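Local coordinates for protein peptidase (Yersinia bercovieri, PDB 5NYW) that is of unknown function but, as an ancestral proteasome beta-subunit (Anbu) of the Ntn-hydrolase clan, probably acts as a peptidase in a multimeric assembly, at residues K32-T43 / D194-T205; A5-F14 / G117-L127. All coordinates share one frame; numbering follows the deposited sequence.

Overall arrangement
From the N terminus, the chain first lays down 5-14, then 32-43. Residues 117-127 return to 5-14 and close contact 2, 103 residues apart at the nearest ends; 194-205 then returns to 32-43 and closes contact 1, 151 residues apart. The segments alternate, so the two closures cross. Each contact joins the same two antiparallel sheets: 11-23 and 193-199 are neighbours in one, 42-50 and 112-120 in the other. The centres of the contacts lie about 9 Å apart, and they touch directly: Tyr198 OH meets Gln119 OE1 at 2.6 Å, a probable hydrogen bond, while Phe203 packs on Lys121.

Contact 1. Residues K32-T43 / D194-T205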
loop_
_atom_site.group_PDB
_atom_site.type_symbol
_atom_site.label_atom_id
_atom_site.label_comp_id
_atom_site.label_asym_id
_atom_site.label_seq_id
_atom_site.Cartn_x
_atom_site.Cartn_y
_atom_site.Cartn_z
ATOM N N LYS L 32 -37.799 20.041 -9.835
ATOM C CA LYS L 32 -37.094 18.780 -10.097
ATOM C C LYS L 32 -37.104 18.436 -11.590
ATOM O O LYS L 32 -36.975 17.275 -12.003
ATOM C CB LYS L 32 -37.721 17.637 -9.277
ATOM C CG LYS L 32 -37.653 17.832 -7.755
ATOM C CD LYS L 32 -38.372 16.727 -7.002
ATOM C CE LYS L 32 -38.346 16.964 -5.490
ATOM N NZ LYS L 32 -36.976 17.004 -4.890
ATOM N N LEU L 33 -37.310 19.466 -12.393
ATOM C CA LEU L 33 -37.261 19.336 -13.840
ATOM C C LEU L 33 -36.581 20.588 -14.410
ATOM O O LEU L 33 -37.126 21.693 -14.331
ATOM C CB LEU L 33 -38.660 19.139 -14.414
ATOM C CG LEU L 33 -38.796 18.716 -15.879
ATOM C CD1 LEU L 33 -40.133 18.024 -16.042
ATOM C CD2 LEU L 33 -38.689 19.901 -16.854
ATOM N N HIS L 34 -35.394 20.418 -14.985
ATOM C CA HIS L 34 -34.637 21.559 -15.492
ATOM C C HIS L 34 -34.374 21.392 -16.977
ATOM O O HIS L 34 -34.297 20.265 -17.467
ATOM C CB HIS L 34 -33.344 21.713 -14.696
ATOM C CG HIS L 34 -33.570 22.122 -13.271
ATOM N ND1 HIS L 34 -33.614 23.443 -12.875
ATOM C CD2 HIS L 34 -33.823 21.391 -12.165
ATOM C CE1 HIS L 34 -33.847 23.503 -11.577
ATOM N NE2 HIS L 34 -33.990 22.273 -11.119
ATOM N N LEU L 35 -34.265 22.507 -17.700
ATOM C CA LEU L 35 -34.212 22.453 -19.168
ATOM C C LEU L 35 -32.916 22.973 -19.759
ATOM O O LEU L 35 -32.402 24.001 -19.332
ATOM C CB LEU L 35 -35.361 23.258 -19.773
ATOM C CG LEU L 35 -36.775 22.682 -19.786
ATOM C CD1 LEU L 35 -37.731 23.751 -20.277
ATOM C CD2 LEU L 35 -36.858 21.444 -20.655
ATOM N N PHE L 36 -32.406 22.283 -20.772
ATOM C CA PHE L 36 -31.270 22.818 -21.516
ATOM C C PHE L 36 -31.613 22.873 -22.996
ATOM O O PHE L 36 -31.709 21.836 -23.671
ATOM C CB PHE L 36 -29.995 21.995 -21.268
ATOM C CG PHE L 36 -29.566 21.986 -19.830
ATOM C CD1 PHE L 36 -30.163 21.137 -18.917
ATOM C CD2 PHE L 36 -28.609 22.875 -19.381
ATOM C CE1 PHE L 36 -29.780 21.137 -17.587
ATOM C CE2 PHE L 36 -28.219 22.895 -18.059
ATOM C CZ PHE L 36 -28.808 22.022 -17.151
ATOM N N GLN L 37 -31.835 24.097 -23.478
ATOM C CA GLN L 37 -32.403 24.286 -24.796
ATOM C C GLN L 37 -31.619 25.234 -25.717
ATOM O O GLN L 37 -31.268 26.345 -25.326
ATOM C CB GLN L 37 -33.833 24.799 -24.687
ATOM C CG GLN L 37 -34.425 25.005 -26.065
ATOM C CD GLN L 37 -35.823 25.519 -26.054
ATOM O OE1 GLN L 37 -36.289 26.076 -25.058
ATOM N NE2 GLN L 37 -36.530 25.308 -27.160
ATOM N N GLN L 38 -31.379 24.789 -26.949
ATOM C CA GLN L 38 -30.919 25.675 -28.010
ATOM C C GLN L 38 -31.869 25.503 -29.181
ATOM O O GLN L 38 -31.798 24.494 -29.891
ATOM C CB GLN L 38 -29.496 25.373 -28.443
ATOM C CG GLN L 38 -28.920 26.419 -29.386
ATOM C CD GLN L 38 -27.403 26.401 -29.415
ATOM O OE1 GLN L 38 -26.767 25.724 -28.608
ATOM N NE2 GLN L 38 -26.813 27.158 -30.342
ATOM N N PRO L 39 -32.766 26.486 -29.385
ATOM C CA PRO L 39 -33.865 26.412 -30.356
ATOM C C PRO L 39 -33.432 25.986 -31.767
ATOM O O PRO L 39 -32.509 26.555 -32.365
ATOM C CB PRO L 39 -34.435 27.839 -30.353
ATOM C CG PRO L 39 -33.406 28.698 -29.690
ATOM C CD PRO L 39 -32.737 27.787 -28.696
ATOM N N GLY L 40 -34.118 24.962 -32.272
ATOM C CA GLY L 40 -33.861 24.401 -33.584
ATOM C C GLY L 40 -32.754 23.369 -33.622
ATOM O O GLY L 40 -32.495 22.763 -34.665
ATOM N N GLU L 41 -32.099 23.150 -32.489
ATOM C CA GLU L 41 -30.941 22.265 -32.466
ATOM C C GLU L 41 -30.902 21.213 -31.368
ATOM O O GLU L 41 -30.495 20.077 -31.605
ATOM C CB GLU L 41 -29.671 23.105 -32.373
ATOM C CG GLU L 41 -28.410 22.309 -32.646
ATOM C CD GLU L 41 -27.785 21.762 -31.374
ATOM O OE1 GLU L 41 -27.935 22.420 -30.324
ATOM O OE2 GLU L 41 -27.135 20.694 -31.425
ATOM N N ARG L 42 -31.315 21.588 -30.164
ATOM C CA ARG L 42 -31.181 20.681 -29.032
ATOM C C ARG L 42 -32.122 20.967 -27.877
ATOM O O ARG L 42 -32.403 22.119 -27.569
ATOM C CB ARG L 42 -29.718 20.764 -28.595
ATOM C CG ARG L 42 -29.312 20.410 -27.201
ATOM C CD ARG L 42 -27.875 20.950 -26.990
ATOM N NE ARG L 42 -27.073 20.658 -28.180
ATOM C CZ ARG L 42 -25.936 19.963 -28.193
ATOM N NH1 ARG L 42 -25.392 19.512 -27.070
ATOM N NH2 ARG L 42 -25.331 19.729 -29.343
ATOM N N THR L 43 -32.623 19.894 -27.260
ATOM C CA THR L 43 -33.444 19.972 -26.053
ATOM C C THR L 43 -33.126 18.842 -25.071
ATOM O O THR L 43 -33.363 17.672 -25.353
ATOM C CB THR L 43 -34.946 19.958 -26.395
ATOM O OG1 THR L 43 -35.256 21.119 -27.174
ATOM C CG2 THR L 43 -35.785 19.999 -25.122
ATOM N N ASP L 194 -44.241 19.501 -12.141
ATOM C CA ASP L 194 -43.647 20.095 -13.336
ATOM C C ASP L 194 -43.633 19.009 -14.385
ATOM O O ASP L 194 -43.129 17.912 -14.145
ATOM C CB ASP L 194 -42.251 20.647 -13.048
ATOM C CG ASP L 194 -42.288 21.893 -12.148
ATOM O OD1 ASP L 194 -42.974 22.897 -12.479
ATOM O OD2 ASP L 194 -41.651 21.850 -11.077
ATOM N N VAL L 195 -44.285 19.288 -15.508
ATOM C CA VAL L 195 -44.436 18.332 -16.591
ATOM C C VAL L 195 -44.028 18.915 -17.950
ATOM O O VAL L 195 -43.940 20.131 -18.130
ATOM C CB VAL L 195 -45.900 17.831 -16.682
ATOM C CG1 VAL L 195 -46.388 17.290 -15.342
ATOM C CG2 VAL L 195 -46.812 18.939 -17.166
ATOM N N MET L 196 -43.757 18.038 -18.904
ATOM C CA MET L 196 -43.450 18.468 -20.254
ATOM C C MET L 196 -43.677 17.383 -21.298
ATOM O O MET L 196 -43.398 16.214 -21.061
ATOM C CB MET L 196 -42.013 18.955 -20.347
ATOM C CG MET L 196 -41.604 19.225 -21.766
ATOM S SD MET L 196 -40.006 19.969 -21.863
ATOM C CE MET L 196 -39.618 19.663 -23.586
ATOM N N ILE L 197 -44.201 17.777 -22.447
ATOM C CA ILE L 197 -44.252 16.897 -23.598
ATOM C C ILE L 197 -43.255 17.392 -24.649
ATOM O O ILE L 197 -43.289 18.562 -25.035
ATOM C CB ILE L 197 -45.637 16.855 -24.220
ATOM C CG1 ILE L 197 -46.656 16.317 -23.224
ATOM C CG2 ILE L 197 -45.590 16.062 -25.519
ATOM C CD1 ILE L 197 -48.079 16.319 -23.759
ATOM N N TYR L 198 -42.351 16.515 -25.078
ATOM C CA TYR L 198 -41.426 16.838 -26.158
ATOM C C TYR L 198 -41.694 15.982 -27.384
ATOM O O TYR L 198 -41.360 14.791 -27.410
ATOM C CB TYR L 198 -39.971 16.638 -25.739
ATOM C CG TYR L 198 -39.035 16.894 -26.905
ATOM C CD1 TYR L 198 -38.629 18.187 -27.229
ATOM C CD2 TYR L 198 -38.602 15.848 -27.718
ATOM C CE1 TYR L 198 -37.799 18.421 -28.305
ATOM C CE2 TYR L 198 -37.782 16.075 -28.791
ATOM C CZ TYR L 198 -37.378 17.361 -29.082
ATOM O OH TYR L 198 -36.544 17.560 -30.159
ATOM N N PRO L 199 -42.296 16.576 -28.413
ATOM C CA PRO L 199 -42.508 15.847 -29.674
ATOM C C PRO L 199 -41.224 15.656 -30.506
ATOM O O PRO L 199 -40.354 16.531 -30.542
ATOM C CB PRO L 199 -43.536 16.713 -30.412
ATOM C CG PRO L 199 -43.438 18.065 -29.796
ATOM C CD PRO L 199 -42.969 17.887 -28.385
ATOM N N LEU L 200 -41.106 14.486 -31.130
ATOM C CA LEU L 200 -39.964 14.145 -31.966
ATOM C C LEU L 200 -39.651 15.231 -32.996
ATOM O O LEU L 200 -40.540 15.770 -33.647
ATOM C CB LEU L 200 -40.204 12.800 -32.667
ATOM C CG LEU L 200 -39.187 12.349 -33.727
ATOM C CD1 LEU L 200 -37.813 12.134 -33.114
ATOM C CD2 LEU L 200 -39.668 11.081 -34.448
ATOM N N ASP L 201 -38.370 15.565 -33.085
ATOM C CA ASP L 201 -37.831 16.503 -34.069
ATOM C C ASP L 201 -38.359 17.939 -33.924
ATOM O O ASP L 201 -38.131 18.768 -34.797
ATOM C CB ASP L 201 -38.077 16.014 -35.504
ATOM C CG ASP L 201 -37.294 14.754 -35.839
ATOM O OD1 ASP L 201 -36.181 14.589 -35.307
ATOM O OD2 ASP L 201 -37.744 13.976 -36.714
ATOM N N SER L 202 -39.049 18.243 -32.831
ATOM C CA SER L 202 -39.581 19.589 -32.643
ATOM C C SER L 202 -38.547 20.552 -32.073
ATOM O O SER L 202 -38.573 21.742 -32.375
ATOM C CB SER L 202 -40.790 19.577 -31.705
ATOM O OG SER L 202 -40.374 19.396 -30.361
ATOM N N PHE L 203 -37.664 20.034 -31.218
ATOM C CA PHE L 203 -36.694 20.851 -30.485
ATOM C C PHE L 203 -37.386 22.011 -29.809
ATOM O O PHE L 203 -36.903 23.150 -29.810
ATOM C CB PHE L 203 -35.549 21.308 -31.387
ATOM C CG PHE L 203 -34.771 20.165 -31.958
ATOM C CD1 PHE L 203 -33.915 19.434 -31.144
ATOM C CD2 PHE L 203 -34.914 19.795 -33.286
ATOM C CE1 PHE L 203 -33.199 18.369 -31.655
ATOM C CE2 PHE L 203 -34.211 18.724 -33.793
ATOM C CZ PHE L 203 -33.360 18.008 -32.974
ATOM N N SER L 204 -38.539 21.690 -29.234
ATOM C CA SER L 204 -39.360 22.686 -28.582
ATOM C C SER L 204 -39.554 22.401 -27.098
ATOM O O SER L 204 -39.660 21.248 -26.679
ATOM C CB SER L 204 -40.720 22.757 -29.272
ATOM O OG SER L 204 -41.653 23.448 -28.471
ATOM N N THR L 205 -39.557 23.470 -26.310
ATOM C CA THR L 205 -39.901 23.415 -24.894
ATOM C C THR L 205 -41.216 24.165 -24.673
ATOM O O THR L 205 -41.489 24.681 -23.584
ATOM C CB THR L 205 -38.804 23.999 -24.009
ATOM O OG1 THR L 205 -38.510 25.335 -24.438
ATOM C CG2 THR L 205 -37.544 23.147 -24.115
#
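Phe203 lies against the turn at Gly40 and Glu41, its ring caught between that turn and Tyr198 OH. Its CB stands 4.0 Å from Gly40 N. With CG anti to the carbonyl carbon (chi1 -61°), the ring runs along the backbone of Glu41: CG faces Glu41 N, CD1 is 3.5 Å from Glu41 C, and CE1 comes to 3.2 Å from Glu41 O. CD2, on the other flank, looks toward Gly40 O, and CZ ends near the same Glu41 O. Glu41 CA sits over one face of the ring and Tyr198 OH over the opposite face, each offset toward the rim. That hydroxyl also accepts from Phe203 N at 2.9 Å and bonds to Gln119, so one hydroxyl holds the Phe203 N-H and also flanks the ring. The turn carries a classic beta bulge, the amides of Glu41 and Arg42 both donating to Gln38 O.

The layout is that of the Ntn-hydrolase sandwich, two beta sheets packed face to face: the axes of strands 33-38 and 194-199 approach to 8.2 Å at 41°. Between them Leu35 CD2 touches Met196 SD at 3.7 Å, the two side chains slanting across one another. Leu33 CD1 rests 3.5 Å from Asp194 O, while the carboxylate of Asp194 forms a salt bridge with Arg210. Thr43 CB approaches the Tyr198 ring obliquely, 3.8 Å from CE1, and Thr43 CG2 meets the methyl of Thr205. Gln37 extends from the other strand toward Thr205; their OE1 and OG1 are modelled too close for that hydrogen bond to be other than doubtful, and the bond from Gln37 NE2 to Phe203 O is weak. At the far end, Lys32 NZ hydrogen-bonds the hydroxyls of Thr1 and Thr20; Thr1, the N-terminal residue, is probably the nucleophile, as in proteasome beta-subunits.

Contact 2. Residues A5-F14 / G117-L127; sequences AMRLSSGLAF and GGQIKGEGLRL. Unlike the reference sequence in segment 5-14: Ala13 (reference Val).
Strands 11-14 and 117-120 pass at 7.8 Å between axes, their directions 146° apart, with Leu12 set opposite Gly118 where these two strands pass. This roughly antiparallel passage joins different sheets: Gly118 exchanges backbone hydrogen bonds with Arg126, whereas Met6 pairs with Ala13.

Leu12 sets its two methyls into the 117-127 hairpin, CD1 between Gly118 and Leu125, CD2 on Leu127. CD1 sits 3.4 Å from Gly118 N and also meets Leu125 CD2 at 3.8 Å; CD2 reaches Leu127 CB at 4.1 Å. Two consecutive glycines leave bare main chain for such approaches, and Phe14 uses it too, bringing CZ to 4.0 Å from Gly117 C, which lies at the edge of the ring and near its plane. Leu125 presses CD1 onto the end of the 5-14 hairpin, 3.3 Å from Gly11 CA and close to Leu8 O. Farther along, Leu127 packs its CD1 on Ala5 CB at 3.7 Å, while its CD2 touches Ala5 O.

The polar link is supplied by Arg7. Its CG is anti to the backbone N (chi1 176°) and the chain stays extended as far as NE, which carries the guanidinium alongside the hairpin. There NE donates a nearly straight hydrogen bond to Leu125 O at 3.0 Å. The oxygen lies near the guanidinium plane, yet the donor stands 56° above the carbonyl plane and so misses a lone-pair direction.

Within the Ntn-hydrolase sandwich, Met6 and Leu8 turn from this interface toward Ala171 of helix 168-185, and strand 2-7 pairs with strand 145-149. On the other sheet, Ile120 and Arg126 touch Met80 of helix 80-98, so a helix lies beyond each sheet, giving the layers alpha-beta-beta-alpha.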
loop_
_atom_site.group_PDB
_atom_site.type_symbol
_atom_site.label_atom_id
_atom_site.label_comp_id
_atom_site.label_asym_id
_atom_site.label_seq_id
_atom_site.Cartn_x
_atom_site.Cartn_y
_atom_site.Cartn_z
ATOM N N ALA L 5 -39.947 9.577 -16.596
ATOM C CA ALA L 5 -39.703 9.979 -17.968
ATOM C C ALA L 5 -40.000 8.806 -18.872
ATOM O O ALA L 5 -39.653 7.678 -18.559
ATOM C CB ALA L 5 -38.274 10.459 -18.141
ATOM N N MET L 6 -40.633 9.084 -20.001
ATOM C CA MET L 6 -41.044 8.055 -20.935
ATOM C C MET L 6 -40.498 8.333 -22.333
ATOM O O MET L 6 -40.606 9.457 -22.830
ATOM C CB MET L 6 -42.572 7.964 -20.991
ATOM C CG MET L 6 -43.237 7.688 -19.663
ATOM S SD MET L 6 -45.000 8.067 -19.671
ATOM C CE MET L 6 -45.520 7.430 -18.080
ATOM N N ARG L 7 -39.881 7.325 -22.943
ATOM C CA ARG L 7 -39.429 7.429 -24.329
ATOM C C ARG L 7 -40.284 6.584 -25.262
ATOM O O ARG L 7 -40.227 5.356 -25.218
ATOM C CB ARG L 7 -37.965 7.014 -24.458
ATOM C CG ARG L 7 -37.430 7.004 -25.882
ATOM C CD ARG L 7 -36.016 6.447 -25.900
ATOM N NE ARG L 7 -35.500 6.216 -27.251
ATOM C CZ ARG L 7 -35.537 5.046 -27.885
ATOM N NH1 ARG L 7 -35.036 4.951 -29.104
ATOM N NH2 ARG L 7 -36.060 3.972 -27.300
ATOM N N LEU L 8 -41.031 7.252 -26.137
ATOM C CA LEU L 8 -41.957 6.600 -27.054
ATOM C C LEU L 8 -41.504 6.838 -28.477
ATOM O O LEU L 8 -40.552 7.580 -28.697
ATOM C CB LEU L 8 -43.371 7.131 -26.865
ATOM C CG LEU L 8 -43.762 7.311 -25.406
ATOM C CD1 LEU L 8 -44.729 8.461 -25.297
ATOM C CD2 LEU L 8 -44.348 6.019 -24.856
ATOM N N SER L 9 -42.166 6.195 -29.436
ATOM C CA SER L 9 -41.797 6.347 -30.839
ATOM C C SER L 9 -41.967 7.783 -31.342
ATOM O O SER L 9 -41.193 8.247 -32.187
ATOM C CB SER L 9 -42.597 5.377 -31.711
ATOM O OG SER L 9 -43.986 5.547 -31.527
ATOM N N SER L 10 -42.986 8.473 -30.836
ATOM C CA SER L 10 -43.322 9.819 -31.306
ATOM C C SER L 10 -42.749 10.972 -30.467
ATOM O O SER L 10 -42.888 12.135 -30.843
ATOM C CB SER L 10 -44.849 9.959 -31.402
ATOM O OG SER L 10 -45.489 9.487 -30.231
ATOM N N GLY L 11 -42.125 10.662 -29.335
ATOM C CA GLY L 11 -41.569 11.686 -28.460
ATOM C C GLY L 11 -41.300 11.257 -27.021
ATOM O O GLY L 11 -41.373 10.074 -26.680
ATOM N N LEU L 12 -41.035 12.236 -26.164
ATOM C CA LEU L 12 -40.766 11.982 -24.754
ATOM C C LEU L 12 -41.788 12.670 -23.855
ATOM O O LEU L 12 -42.281 13.755 -24.175
ATOM C CB LEU L 12 -39.360 12.455 -24.382
ATOM C CG LEU L 12 -38.121 11.704 -24.854
ATOM C CD1 LEU L 12 -37.127 12.677 -25.369
ATOM C CD2 LEU L 12 -37.538 11.027 -23.640
ATOM N N ALA L 13 -42.116 12.021 -22.740
ATOM C CA ALA L 13 -42.972 12.620 -21.720
ATOM C C ALA L 13 -42.239 12.652 -20.377
ATOM O O ALA L 13 -41.614 11.669 -19.976
ATOM C CB ALA L 13 -44.313 11.850 -21.601
ATOM N N PHE L 14 -42.318 13.777 -19.678
ATOM C CA PHE L 14 -41.668 13.914 -18.372
ATOM C C PHE L 14 -42.635 14.354 -17.282
ATOM O O PHE L 14 -43.499 15.207 -17.521
ATOM C CB PHE L 14 -40.520 14.924 -18.436
ATOM C CG PHE L 14 -39.512 14.635 -19.497
ATOM C CD1 PHE L 14 -38.425 13.825 -19.231
ATOM C CD2 PHE L 14 -39.641 15.168 -20.760
ATOM C CE1 PHE L 14 -37.482 13.548 -20.206
ATOM C CE2 PHE L 14 -38.691 14.899 -21.740
ATOM C CZ PHE L 14 -37.619 14.089 -21.463
ATOM N N GLY L 117 -33.119 13.118 -20.620
ATOM C CA GLY L 117 -33.827 12.728 -21.820
ATOM C C GLY L 117 -33.911 13.858 -22.808
ATOM O O GLY L 117 -33.860 15.026 -22.436
ATOM N N GLY L 118 -34.056 13.522 -24.078
ATOM C CA GLY L 118 -34.222 14.560 -25.068
ATOM C C GLY L 118 -33.693 14.209 -26.430
ATOM O O GLY L 118 -33.574 13.022 -26.794
ATOM N N GLN L 119 -33.347 15.251 -27.181
ATOM C CA GLN L 119 -32.881 15.056 -28.543
ATOM C C GLN L 119 -31.845 16.107 -28.886
ATOM O O GLN L 119 -32.026 17.290 -28.581
ATOM C CB GLN L 119 -34.052 15.131 -29.522
ATOM C CG GLN L 119 -33.732 14.660 -30.916
ATOM C CD GLN L 119 -34.941 14.711 -31.835
ATOM O OE1 GLN L 119 -35.909 15.421 -31.557
ATOM N NE2 GLN L 119 -34.906 13.930 -32.919
ATOM N N ILE L 120 -30.753 15.653 -29.494
ATOM C CA ILE L 120 -29.761 16.533 -30.114
ATOM C C ILE L 120 -29.865 16.336 -31.623
ATOM O O ILE L 120 -29.845 15.197 -32.095
ATOM C CB ILE L 120 -28.353 16.211 -29.632
ATOM C CG1 ILE L 120 -28.223 16.525 -28.143
ATOM C CG2 ILE L 120 -27.332 16.994 -30.425
ATOM C CD1 ILE L 120 -26.937 16.045 -27.548
ATOM N N LYS L 121 -29.971 17.425 -32.381
ATOM C CA LYS L 121 -30.258 17.295 -33.813
ATOM C C LYS L 121 -29.262 16.395 -34.519
ATOM O O LYS L 121 -28.059 16.514 -34.335
ATOM C CB LYS L 121 -30.332 18.659 -34.505
ATOM C CG LYS L 121 -30.981 18.567 -35.891
ATOM C CD LYS L 121 -31.198 19.932 -36.546
ATOM C CE LYS L 121 -31.960 19.799 -37.869
ATOM N NZ LYS L 121 -32.278 21.117 -38.508
ATOM N N GLY L 122 -29.791 15.481 -35.324
ATOM C CA GLY L 122 -28.979 14.491 -35.995
ATOM C C GLY L 122 -29.150 13.112 -35.396
ATOM O O GLY L 122 -28.562 12.139 -35.873
ATOM N N GLU L 123 -29.919 13.023 -34.320
ATOM C CA GLU L 123 -30.171 11.730 -33.695
ATOM C C GLU L 123 -31.633 11.677 -33.222
ATOM O O GLU L 123 -32.313 12.707 -33.161
ATOM C CB GLU L 123 -29.186 11.475 -32.545
ATOM C CG GLU L 123 -29.455 12.271 -31.282
ATOM C CD GLU L 123 -28.504 11.933 -30.135
ATOM O OE1 GLU L 123 -28.645 12.577 -29.075
ATOM O OE2 GLU L 123 -27.643 11.024 -30.275
ATOM N N GLY L 124 -32.112 10.485 -32.888
ATOM C CA GLY L 124 -33.467 10.328 -32.396
ATOM C C GLY L 124 -33.549 10.621 -30.909
ATOM O O GLY L 124 -32.633 11.169 -30.310
ATOM N N LEU L 125 -34.674 10.282 -30.311
ATOM C CA LEU L 125 -34.862 10.488 -28.888
ATOM C C LEU L 125 -33.994 9.571 -28.079
ATOM O O LEU L 125 -33.877 8.398 -28.405
ATOM C CB LEU L 125 -36.300 10.235 -28.509
ATOM C CG LEU L 125 -37.291 10.922 -29.409
ATOM C CD1 LEU L 125 -38.612 10.343 -29.027
ATOM C CD2 LEU L 125 -37.232 12.420 -29.201
ATOM N N ARG L 126 -33.389 10.094 -27.019
ATOM C CA ARG L 126 -32.653 9.233 -26.098
ATOM C C ARG L 126 -32.990 9.593 -24.653
ATOM O O ARG L 126 -33.230 10.755 -24.331
ATOM C CB ARG L 126 -31.148 9.325 -26.354
ATOM C CG ARG L 126 -30.780 8.941 -27.764
ATOM C CD ARG L 126 -29.283 8.890 -28.017
ATOM N NE ARG L 126 -28.663 7.681 -27.483
ATOM C CZ ARG L 126 -27.397 7.345 -27.701
ATOM N NH1 ARG L 126 -26.633 8.125 -28.460
ATOM N NH2 ARG L 126 -26.899 6.222 -27.188
ATOM N N LEU L 127 -33.039 8.578 -23.798
ATOM C CA LEU L 127 -33.394 8.735 -22.385
ATOM C C LEU L 127 -32.470 7.894 -21.507
ATOM O O LEU L 127 -32.300 6.711 -21.776
ATOM C CB LEU L 127 -34.848 8.323 -22.151
ATOM C CG LEU L 127 -35.334 8.227 -20.702
ATOM C CD1 LEU L 127 -35.263 9.573 -20.020
ATOM C CD2 LEU L 127 -36.743 7.623 -20.610
#